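Local structure of leucine aminopeptidase (Parabacteroides distasonis, 3TC8) at residues A[136-141]-A[301-306]; A[191-196]-A[258-263]. The protein is probably a zinc-dependent exopeptidase of peptidase family M28, with likely aminopeptidase and possibly glutaminyl-peptide cyclotransferase activity. All blocks are in the same frame, centred on the assembly; numbering follows the deposited sequence.

How the interactions relate
From the N terminus, the first segment met is 136-141, on helix 125-144; about 160 residues separate it from its partner, 301-306 on the last helix, 292-308, and interaction 1 therefore closes the larger loop. Interaction 2 falls wholly within that span: 191-196 leads into strand 195-200, while residues 258-263 come off helix 250-258 and run into strand 262-266, at one edge of the sheet. Interaction 1 thus joins two helices, while interaction 2 pairs the starts of two neighbouring parallel strands of the central sheet. Their centres lie about 17 Å apart, yet they touch: the hydroxyl of Tyr195 in interaction 2 packs 3.8 Å from Ile306 CG2 in interaction 1.

Interaction 1 of 2, residues A[136-141]-A[301-306]; sequences LEIARQ and TVLEVI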
loop_
_atom_site.group_PDB
_atom_site.type_symbol
_atom_site.label_atom_id
_atom_site.label_comp_id
_atom_site.label_asym_id
_atom_site.label_seq_id
_atom_site.Cartn_x
_atom_site.Cartn_y
_atom_site.Cartn_z
ATOM N N LEU A 136 5.318 7.986 -0.670
ATOM C CA LEU A 136 6.101 8.968 -1.356
ATOM C C LEU A 136 6.520 10.081 -0.421
ATOM O O LEU A 136 7.671 10.512 -0.467
ATOM C CB LEU A 136 5.388 9.557 -2.587
ATOM C CG LEU A 136 5.276 8.616 -3.797
ATOM C CD1 LEU A 136 4.279 9.233 -4.791
ATOM C CD2 LEU A 136 6.653 8.432 -4.484
ATOM N N GLU A 137 5.616 10.561 0.413
ATOM C CA GLU A 137 5.975 11.611 1.352
ATOM C C GLU A 137 6.963 11.122 2.404
ATOM O O GLU A 137 7.919 11.819 2.762
ATOM C CB GLU A 137 4.723 12.202 1.957
ATOM C CG GLU A 137 4.972 13.217 3.057
ATOM C CD GLU A 137 5.834 14.402 2.655
ATOM O OE1 GLU A 137 5.984 14.684 1.442
ATOM O OE2 GLU A 137 6.326 15.130 3.575
ATOM N N ILE A 138 6.794 9.890 2.887
ATOM C CA ILE A 138 7.751 9.259 3.796
ATOM C C ILE A 138 9.122 9.176 3.141
ATOM O O ILE A 138 10.139 9.546 3.714
ATOM C CB ILE A 138 7.228 7.894 4.264
ATOM C CG1 ILE A 138 6.084 8.073 5.257
ATOM C CG2 ILE A 138 8.360 7.017 4.864
ATOM C CD1 ILE A 138 5.206 6.885 5.415
ATOM N N ALA A 139 9.154 8.732 1.873
ATOM C CA ALA A 139 10.386 8.593 1.157
ATOM C C ALA A 139 11.053 9.959 0.916
ATOM O O ALA A 139 12.283 10.084 0.961
ATOM C CB ALA A 139 10.105 7.866 -0.190
ATOM N N ARG A 140 10.246 10.995 0.673
ATOM C CA ARG A 140 10.774 12.324 0.533
ATOM C C ARG A 140 11.515 12.764 1.783
ATOM O O ARG A 140 12.615 13.324 1.756
ATOM C CB ARG A 140 9.666 13.327 0.187
ATOM C CG ARG A 140 10.192 14.697 -0.196
ATOM C CD ARG A 140 9.101 15.655 -0.659
ATOM N NE ARG A 140 8.246 16.093 0.445
ATOM C CZ ARG A 140 8.355 17.237 1.081
ATOM N NH1 ARG A 140 9.232 18.178 0.734
ATOM N NH2 ARG A 140 7.545 17.456 2.072
ATOM N N GLN A 141 10.938 12.460 2.945
ATOM C CA GLN A 141 11.574 12.773 4.214
ATOM C C GLN A 141 12.830 11.934 4.455
ATOM O O GLN A 141 13.849 12.461 4.910
ATOM C CB GLN A 141 10.606 12.586 5.347
ATOM C CG GLN A 141 9.398 13.545 5.322
ATOM C CD GLN A 141 9.756 14.986 5.298
ATOM O OE1 GLN A 141 10.753 15.406 5.927
ATOM N NE2 GLN A 141 8.973 15.793 4.574
ATOM N N THR A 301 2.957 8.376 12.097
ATOM C CA THR A 301 3.192 7.179 12.915
ATOM C C THR A 301 4.293 6.325 12.316
ATOM O O THR A 301 5.204 5.860 13.018
ATOM C CB THR A 301 1.882 6.397 13.127
ATOM O OG1 THR A 301 0.953 7.207 13.825
ATOM C CG2 THR A 301 2.099 5.077 13.870
ATOM N N VAL A 302 4.269 6.105 10.976
ATOM C CA VAL A 302 5.294 5.315 10.379
ATOM C C VAL A 302 6.660 5.982 10.550
ATOM O O VAL A 302 7.660 5.316 10.831
ATOM C CB VAL A 302 4.971 5.007 8.883
ATOM C CG1 VAL A 302 6.154 4.388 8.200
ATOM C CG2 VAL A 302 3.743 4.118 8.775
ATOM N N LEU A 303 6.753 7.294 10.332
ATOM C CA LEU A 303 8.038 7.966 10.539
ATOM C C LEU A 303 8.553 7.761 11.966
ATOM O O LEU A 303 9.712 7.526 12.202
ATOM C CB LEU A 303 7.909 9.477 10.247
ATOM C CG LEU A 303 7.751 9.844 8.775
ATOM C CD1 LEU A 303 7.533 11.337 8.641
ATOM C CD2 LEU A 303 8.940 9.416 7.950
ATOM N N GLU A 304 7.672 7.960 12.923
ATOM C CA GLU A 304 8.059 7.777 14.339
ATOM C C GLU A 304 8.663 6.405 14.593
ATOM O O GLU A 304 9.658 6.286 15.295
ATOM C CB GLU A 304 6.875 8.042 15.243
ATOM C CG GLU A 304 7.195 7.973 16.753
ATOM C CD GLU A 304 8.021 9.166 17.247
ATOM O OE1 GLU A 304 7.968 10.250 16.625
ATOM O OE2 GLU A 304 8.674 9.052 18.315
ATOM N N VAL A 305 8.068 5.368 14.015
ATOM C CA VAL A 305 8.490 4.031 14.210
ATOM C C VAL A 305 9.853 3.752 13.557
ATOM O O VAL A 305 10.780 3.161 14.169
ATOM C CB VAL A 305 7.376 3.117 13.687
ATOM C CG1 VAL A 305 7.847 1.666 13.612
ATOM C CG2 VAL A 305 6.155 3.272 14.580
ATOM N N ILE A 306 10.015 4.155 12.291
ATOM C CA ILE A 306 11.231 3.812 11.589
ATOM C C ILE A 306 12.427 4.654 12.039
ATOM O O ILE A 306 13.550 4.194 11.945
ATOM C CB ILE A 306 11.080 3.817 10.043
ATOM C CG1 ILE A 306 10.886 5.253 9.494
ATOM C CG2 ILE A 306 9.933 2.887 9.622
ATOM C CD1 ILE A 306 10.749 5.351 7.998
#
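Ile138 and Leu303 mark the nearest approach of two helix segments, their CA atoms 6.9 Å apart and the axes 10.8 Å apart, running in roughly the same direction at a crossing angle of -40°. Ile138 points toward the other helix and touches it with both branches. Its side chain runs across that of Val302, CD1 resting 3.9 Å from Val302 CG1. Its CG2, anti to the backbone N, instead meets Leu303 CD2 at 4.0 Å, the two side chains lying alongside and pointing opposite ways. The same CG2 has a looser contact with Ile306 CD1, at 4.3 Å. One turn further on, Gln141 leaves the helix toward Leu303, and its CG comes 4.4 Å from Leu303 CD1 before the chain folds back. That bend brings its NE2 to Glu137 OE2, 2.9 Å away and reached from above the carboxylate plane. Arg140 grips the same carboxylate side-on, with NE 2.8 Å from Glu137 OE1 and NH2 on OE2. Ser26 and Asn23, at the start of helix 24-36 and just before it, bind this carboxylate too. No hydrogen bond crosses between the two segments: the join is apolar, methyl against methyl, while the polar groups of Glu137, Arg140 and Gln141 bond among themselves on helix 125-144, and it is the CG of Gln141 that meets Leu303.

Interaction 2 of 2, residues A[191-196]-A[258-263]; sequences YTAEYG and RNIPSI
Ile260 reaches across to 191-196 with both of its branches. Its CD1 lies 3.7 Å from Tyr191 CE2, the two side chains crossing at about a right angle, and also packs on Ala193. CG2, anti to the backbone N, goes the other way and sits 3.6 Å from Tyr195 C, against the peptide leading into Gly196. Beside this apolar contact the backbones pair: Gly196 N donates to Pro261 O at 2.9 Å, and Ile263 N to Gly196 O at 3.0 Å. The carbonyl of Gly196 also takes a CA-H...O contact from Ser262. At the other end the folded chain of Arg258, in the conformer described, sends NH1 to Tyr191 O, 3.0 Å away, with the acceptor in the guanidinium plane and the N-H...O angle at 160°. Where the backbones spread apart, one water lies within bonding distance of both Tyr191 O and Arg258 O, and a second, 2.6 Å from Thr192 OG1, lies between that hydroxyl and Arg258 O. The N-H of Ala193, buried under Ile260, has no polar partner.

Further out, Ala183 O takes the NE of Arg258, and Asp152 holds the Tyr191 hydroxyl. Ser262 OG turns back to bond Ile260 O at 2.9 Å, just where the strand begins. The Gly196-Ser262 bridge is parallel, and with a backbone hydrogen bond between Tyr195 and Leu98 on its other side, strand 195-200 lies between 96-102 and the edge strand 262-266, all parallel, in the central mixed sheet of the alpha/beta zinc-exopeptidase fold to which family M28 belongs.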
loop_
_atom_site.group_PDB
_atom_site.type_symbol
_atom_site.label_atom_id
_atom_site.label_comp_id
_atom_site.label_asym_id
_atom_site.label_seq_id
_atom_site.Cartn_x
_atom_site.Cartn_y
_atom_site.Cartn_z
ATOM N N TYR A 191 16.463 -11.402 -0.395
ATOM C CA TYR A 191 16.090 -10.177 0.261
ATOM C C TYR A 191 15.449 -10.493 1.598
ATOM O O TYR A 191 14.526 -11.298 1.666
ATOM C CB TYR A 191 15.118 -9.375 -0.607
ATOM C CG TYR A 191 14.615 -8.142 0.108
ATOM C CD1 TYR A 191 15.376 -7.003 0.188
ATOM C CD2 TYR A 191 13.405 -8.141 0.798
ATOM C CE1 TYR A 191 14.938 -5.892 0.925
ATOM C CE2 TYR A 191 12.961 -7.051 1.471
ATOM C CZ TYR A 191 13.738 -5.922 1.570
ATOM O OH TYR A 191 13.268 -4.863 2.287
ATOM N N THR A 192 15.824 -9.719 2.606
ATOM C CA THR A 192 15.184 -9.776 3.906
ATOM C C THR A 192 15.095 -8.366 4.498
ATOM O O THR A 192 15.779 -7.449 4.069
ATOM C CB THR A 192 15.909 -10.746 4.850
ATOM O OG1 THR A 192 15.055 -11.009 5.956
ATOM C CG2 THR A 192 17.229 -10.212 5.304
ATOM N N ALA A 193 14.264 -8.254 5.505
ATOM C CA ALA A 193 14.146 -7.043 6.308
ATOM C C ALA A 193 13.729 -7.475 7.701
ATOM O O ALA A 193 13.190 -8.556 7.895
ATOM C CB ALA A 193 13.106 -6.078 5.684
ATOM N N GLU A 194 13.894 -6.590 8.679
ATOM C CA GLU A 194 13.530 -6.886 10.039
ATOM C C GLU A 194 12.016 -7.037 10.162
ATOM O O GLU A 194 11.539 -7.907 10.880
ATOM C CB GLU A 194 14.019 -5.773 10.969
ATOM C CG GLU A 194 15.547 -5.551 10.960
ATOM C CD GLU A 194 16.336 -6.762 11.381
ATOM O OE1 GLU A 194 16.118 -7.162 12.538
ATOM O OE2 GLU A 194 17.157 -7.307 10.568
ATOM N N TYR A 195 11.287 -6.161 9.489
ATOM C CA TYR A 195 9.824 -6.202 9.466
ATOM C C TYR A 195 9.366 -5.395 8.269
ATOM O O TYR A 195 10.130 -4.670 7.656
ATOM C CB TYR A 195 9.187 -5.678 10.778
ATOM C CG TYR A 195 9.473 -4.223 11.098
ATOM C CD1 TYR A 195 8.654 -3.215 10.604
ATOM C CD2 TYR A 195 10.516 -3.840 11.919
ATOM C CE1 TYR A 195 8.881 -1.899 10.871
ATOM C CE2 TYR A 195 10.771 -2.506 12.187
ATOM C CZ TYR A 195 9.945 -1.514 11.647
ATOM O OH TYR A 195 10.131 -0.189 11.886
ATOM N N GLY A 196 8.090 -5.573 7.962
ATOM C CA GLY A 196 7.419 -4.844 6.906
ATOM C C GLY A 196 6.143 -4.156 7.394
ATOM O O GLY A 196 5.452 -4.653 8.278
ATOM N N ARG A 258 8.767 -14.417 1.763
ATOM C CA ARG A 258 10.099 -13.892 2.221
ATOM C C ARG A 258 10.323 -14.070 3.676
ATOM O O ARG A 258 11.408 -13.750 4.173
ATOM C CB ARG A 258 10.337 -12.393 1.998
ATOM C CG ARG A 258 10.181 -11.874 0.615
ATOM C CD ARG A 258 11.462 -11.815 -0.219
ATOM N NE ARG A 258 11.643 -13.126 -0.812
ATOM C CZ ARG A 258 12.639 -13.962 -0.615
ATOM N NH1 ARG A 258 13.703 -13.678 0.125
ATOM N NH2 ARG A 258 12.571 -15.106 -1.246
ATOM N N ASN A 259 9.311 -14.542 4.426
ATOM C CA ASN A 259 9.451 -14.741 5.867
ATOM C C ASN A 259 9.840 -13.445 6.568
ATOM O O ASN A 259 10.637 -13.444 7.488
ATOM C CB ASN A 259 10.474 -15.851 6.189
ATOM C CG ASN A 259 10.316 -16.393 7.584
ATOM O OD1 ASN A 259 9.197 -16.520 8.092
ATOM N ND2 ASN A 259 11.442 -16.707 8.226
ATOM N N ILE A 260 9.262 -12.330 6.120
ATOM C CA ILE A 260 9.428 -11.025 6.773
ATOM C C ILE A 260 8.153 -10.751 7.549
ATOM O O ILE A 260 7.092 -10.618 6.933
ATOM C CB ILE A 260 9.700 -9.894 5.767
ATOM C CG1 ILE A 260 11.005 -10.149 4.988
ATOM C CG2 ILE A 260 9.717 -8.544 6.509
ATOM C CD1 ILE A 260 11.151 -9.237 3.781
ATOM N N PRO A 261 8.240 -10.684 8.905
ATOM C CA PRO A 261 7.052 -10.348 9.695
ATOM C C PRO A 261 6.507 -8.984 9.255
ATOM O O PRO A 261 7.234 -8.005 9.339
ATOM C CB PRO A 261 7.554 -10.325 11.151
ATOM C CG PRO A 261 8.821 -11.172 11.113
ATOM C CD PRO A 261 9.429 -10.876 9.758
ATOM N N SER A 262 5.242 -8.953 8.850
ATOM C CA SER A 262 4.681 -7.752 8.212
ATOM C C SER A 262 3.287 -7.497 8.711
ATOM O O SER A 262 2.526 -8.432 9.033
ATOM C CB SER A 262 4.698 -7.879 6.701
ATOM O OG SER A 262 5.974 -8.077 6.179
ATOM N N ILE A 263 2.933 -6.222 8.766
ATOM C CA ILE A 263 1.627 -5.790 9.188
ATOM C C ILE A 263 0.943 -4.977 8.089
ATOM O O ILE A 263 1.596 -4.440 7.176
ATOM C CB ILE A 263 1.716 -4.963 10.484
ATOM C CG1 ILE A 263 2.265 -3.547 10.263
ATOM C CG2 ILE A 263 2.518 -5.728 11.563
ATOM C CD1 ILE A 263 2.044 -2.618 11.458
HETATM O O HOH W 1 14.015 -13.340 3.947
HETATM O O HOH W 2 13.495 -13.098 6.176
HETATM O O HOH W 3 12.939 -11.148 8.718
#